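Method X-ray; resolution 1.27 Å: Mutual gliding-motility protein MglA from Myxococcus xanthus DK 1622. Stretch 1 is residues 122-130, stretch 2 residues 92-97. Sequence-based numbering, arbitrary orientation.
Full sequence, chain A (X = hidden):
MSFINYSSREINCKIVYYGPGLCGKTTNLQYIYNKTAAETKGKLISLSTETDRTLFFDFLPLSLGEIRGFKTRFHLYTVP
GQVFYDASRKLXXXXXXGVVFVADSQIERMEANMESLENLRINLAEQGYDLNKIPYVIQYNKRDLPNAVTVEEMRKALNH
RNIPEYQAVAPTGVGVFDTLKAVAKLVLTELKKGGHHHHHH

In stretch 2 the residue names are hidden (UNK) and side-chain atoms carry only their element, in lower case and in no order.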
# COMPACT_ATOMS: atom_id res chain seq x y z
N ILE A 122 -11.80 -6.65 7.03
CA ILE A 122 -13.12 -7.07 6.60
C ILE A 122 -13.20 -7.14 5.09
O ILE A 122 -13.76 -8.10 4.53
CB ILE A 122 -14.18 -6.10 7.18
CG1 ILE A 122 -14.28 -6.25 8.70
CG2 ILE A 122 -15.52 -6.31 6.47
CD1 ILE A 122 -14.86 -7.57 9.17
N ASN A 123 -12.66 -6.15 4.39
CA ASN A 123 -12.76 -6.15 2.93
C ASN A 123 -11.96 -7.29 2.34
O ASN A 123 -12.39 -7.90 1.35
CB ASN A 123 -12.33 -4.80 2.37
CG ASN A 123 -13.43 -3.76 2.49
OD1 ASN A 123 -14.60 -4.09 2.73
ND2 ASN A 123 -13.07 -2.51 2.34
N LEU A 124 -10.79 -7.60 2.91
CA LEU A 124 -10.06 -8.78 2.46
C LEU A 124 -10.89 -10.04 2.67
O LEU A 124 -10.98 -10.88 1.77
CB LEU A 124 -8.70 -8.87 3.13
CG LEU A 124 -7.68 -7.81 2.66
CD1 LEU A 124 -6.47 -7.82 3.54
CD2 LEU A 124 -7.27 -8.06 1.21
N ALA A 125 -11.54 -10.17 3.83
CA ALA A 125 -12.38 -11.35 4.07
C ALA A 125 -13.55 -11.40 3.09
O ALA A 125 -13.95 -12.50 2.65
CB ALA A 125 -12.90 -11.33 5.51
N GLU A 126 -14.13 -10.26 2.74
CA GLU A 126 -15.26 -10.23 1.82
C GLU A 126 -14.90 -10.49 0.37
O GLU A 126 -15.83 -10.52 -0.47
CB GLU A 126 -15.99 -8.90 1.91
CG GLU A 126 -16.65 -8.78 3.24
CD GLU A 126 -17.28 -7.44 3.52
OE1 GLU A 126 -18.02 -7.32 4.50
OE2 GLU A 126 -16.99 -6.48 2.75
N GLN A 127 -13.62 -10.66 0.03
CA GLN A 127 -13.23 -11.15 -1.29
C GLN A 127 -12.47 -12.47 -1.17
O GLN A 127 -11.85 -12.91 -2.14
CB GLN A 127 -12.46 -10.10 -2.07
CG GLN A 127 -11.14 -9.74 -1.48
CD GLN A 127 -10.34 -8.76 -2.34
OE1 GLN A 127 -10.89 -7.82 -2.91
NE2 GLN A 127 -9.05 -8.99 -2.44
N GLY A 128 -12.54 -13.12 -0.00
CA GLY A 128 -11.95 -14.43 0.19
C GLY A 128 -10.51 -14.44 0.62
O GLY A 128 -9.89 -15.51 0.61
N TYR A 129 -9.95 -13.29 0.98
CA TYR A 129 -8.56 -13.20 1.41
C TYR A 129 -8.52 -13.12 2.94
O TYR A 129 -9.55 -13.02 3.60
CB TYR A 129 -7.92 -11.94 0.79
CG TYR A 129 -7.71 -11.97 -0.73
CD1 TYR A 129 -8.67 -12.51 -1.59
CD2 TYR A 129 -6.57 -11.42 -1.29
CE1 TYR A 129 -8.47 -12.52 -2.97
CE2 TYR A 129 -6.37 -11.43 -2.66
CZ TYR A 129 -7.31 -11.97 -3.50
OH TYR A 129 -7.10 -11.97 -4.86
N ASP A 130 -7.30 -13.16 3.48
CA ASP A 130 -7.05 -13.10 4.92
C ASP A 130 -5.85 -12.19 5.17
O ASP A 130 -4.74 -12.49 4.71
CB ASP A 130 -6.77 -14.51 5.47
CG ASP A 130 -6.52 -14.54 6.97
OD1 ASP A 130 -6.48 -13.48 7.62
OD2 ASP A 130 -6.37 -15.65 7.52
N UNK A 92 -10.80 -1.62 -5.65
CA UNK A 92 -9.36 -1.55 -5.83
C UNK A 92 -8.66 -2.75 -5.21
O UNK A 92 -7.61 -3.19 -5.71
c UNK A 92 -9.41 2.30 -5.41
c UNK A 92 -7.31 -0.16 -5.30
c UNK A 92 -9.45 0.96 -6.11
c UNK A 92 -8.84 -0.19 -5.29
N UNK A 93 -9.20 -3.30 -4.13
CA UNK A 93 -8.55 -4.42 -3.47
C UNK A 93 -8.62 -5.72 -4.25
O UNK A 93 -7.88 -6.66 -3.93
c UNK A 93 -7.18 -4.17 -0.60
c UNK A 93 -8.63 -3.84 -0.92
c UNK A 93 -9.53 -4.07 0.30
c UNK A 93 -9.16 -4.66 -2.07
N UNK A 94 -9.48 -5.81 -5.26
CA UNK A 94 -9.59 -7.07 -6.00
C UNK A 94 -8.24 -7.45 -6.58
O UNK A 94 -7.56 -6.62 -7.19
c UNK A 94 -14.46 -6.70 -7.26
c UNK A 94 -10.61 -6.92 -7.12
c UNK A 94 -13.03 -6.71 -7.78
c UNK A 94 -12.04 -6.87 -6.63
n UNK A 94 -15.46 -6.59 -8.36
N UNK A 95 -7.84 -8.71 -6.39
CA UNK A 95 -6.60 -9.20 -6.96
C UNK A 95 -5.34 -8.74 -6.27
O UNK A 95 -4.25 -8.92 -6.82
N UNK A 96 -5.44 -8.14 -5.08
CA UNK A 96 -4.24 -7.61 -4.43
C UNK A 96 -3.28 -8.74 -4.08
O UNK A 96 -3.69 -9.83 -3.65
c UNK A 96 -5.36 -7.67 -2.15
c UNK A 96 -4.64 -6.79 -3.19
c UNK A 96 -3.41 -6.13 -2.57
N UNK A 97 -1.99 -8.48 -4.24
CA UNK A 97 -0.92 -9.39 -3.84
C UNK A 97 -0.19 -8.96 -2.59
O UNK A 97 0.35 -9.82 -1.88
c UNK A 97 0.09 -9.56 -4.98
c UNK A 97 -0.55 -10.12 -6.21
o UNK A 97 -1.14 -11.22 -6.12
o UNK A 97 -0.53 -9.46 -7.26
O HOH W 1 -4.32 -12.02 -5.65

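Position 92 carries four side-chain carbons, forked at the first, with one arm two carbons long. Its CA-to-CB bond points away from stretch 1, and the side chain stays out of reach, its CB 8.3 Å from OE1 of Gln127. A fork at CB with unequal arms identifies Ile92.

Position 93 also has four carbons, but the fork lies at the second. The CA-to-CB bond points toward stretch 1, where one terminal carbon lies 3.6 Å from CB of Asn123 and the other 4.3 Å from CD2 of Leu124. Two equal arms beyond an unbranched CB make this Leu93, with the Asn123 contact made by CD1 and the Leu124 contact by CD2; chi1 is m and chi2 t.

Position 94 shows four carbons in a row ending in nitrogen, the pattern of lysine. Lys94 points away at CA-to-CB and is extended, with chi2 to chi4 all t, which carries its amino group outward. Its CG remains 4.0 Å from OE1 of Gln127, while its backbone N, 3.4 Å from the same OE1, has too poor an angle for a hydrogen bond.

Position 95 has no side-chain atoms, so it is Gly95. Its phi of 75° by itself favours glycine, and its CA lies 3.5 Å from OH of Tyr129.

Position 96 has three carbons, one carrying the other two: Val96. From its sideways CA-to-CB bond, CG1 reaches 3.9 Å from each of three atoms, CD2 of Leu124, NE2 of Gln127 and CE2 of Tyr129. Its backbone N donates to O of Leu93 at 3.1 Å, within the type II turn from Leu93 to Val96.

Position 97 has two carbons, the second bearing two oxygens, one of which comes nearest to stretch 1, 6.1 Å from OH of Tyr129. The short chain with a forked oxygen end, taken as a carboxylate, reads as Asp97; both oxygens are hydrogen-bonded elsewhere in the structure.

The contact joins an apolar patch to a polar anchor. Leu93 and Val96 both meet CD2 of Leu124, while NE2 of Gln127 donates to O of Leu93 at 3.0 Å and 158°, the one direct hydrogen bond between the stretches. That carbonyl therefore accepts both the turn's own bond and the Gln127 amide. At the Tyr129 ring edge, CE2 lies 3.3 Å from O of Val96. Water 1 donates to O of Val96 at 3.0 Å and is hydrogen-bonded to OH of Tyr129 at 2.9 Å, adding a bridge beside the direct contacts. Together the two sides bury 308 Å².

Stretch 2 92-97: ILKGVD
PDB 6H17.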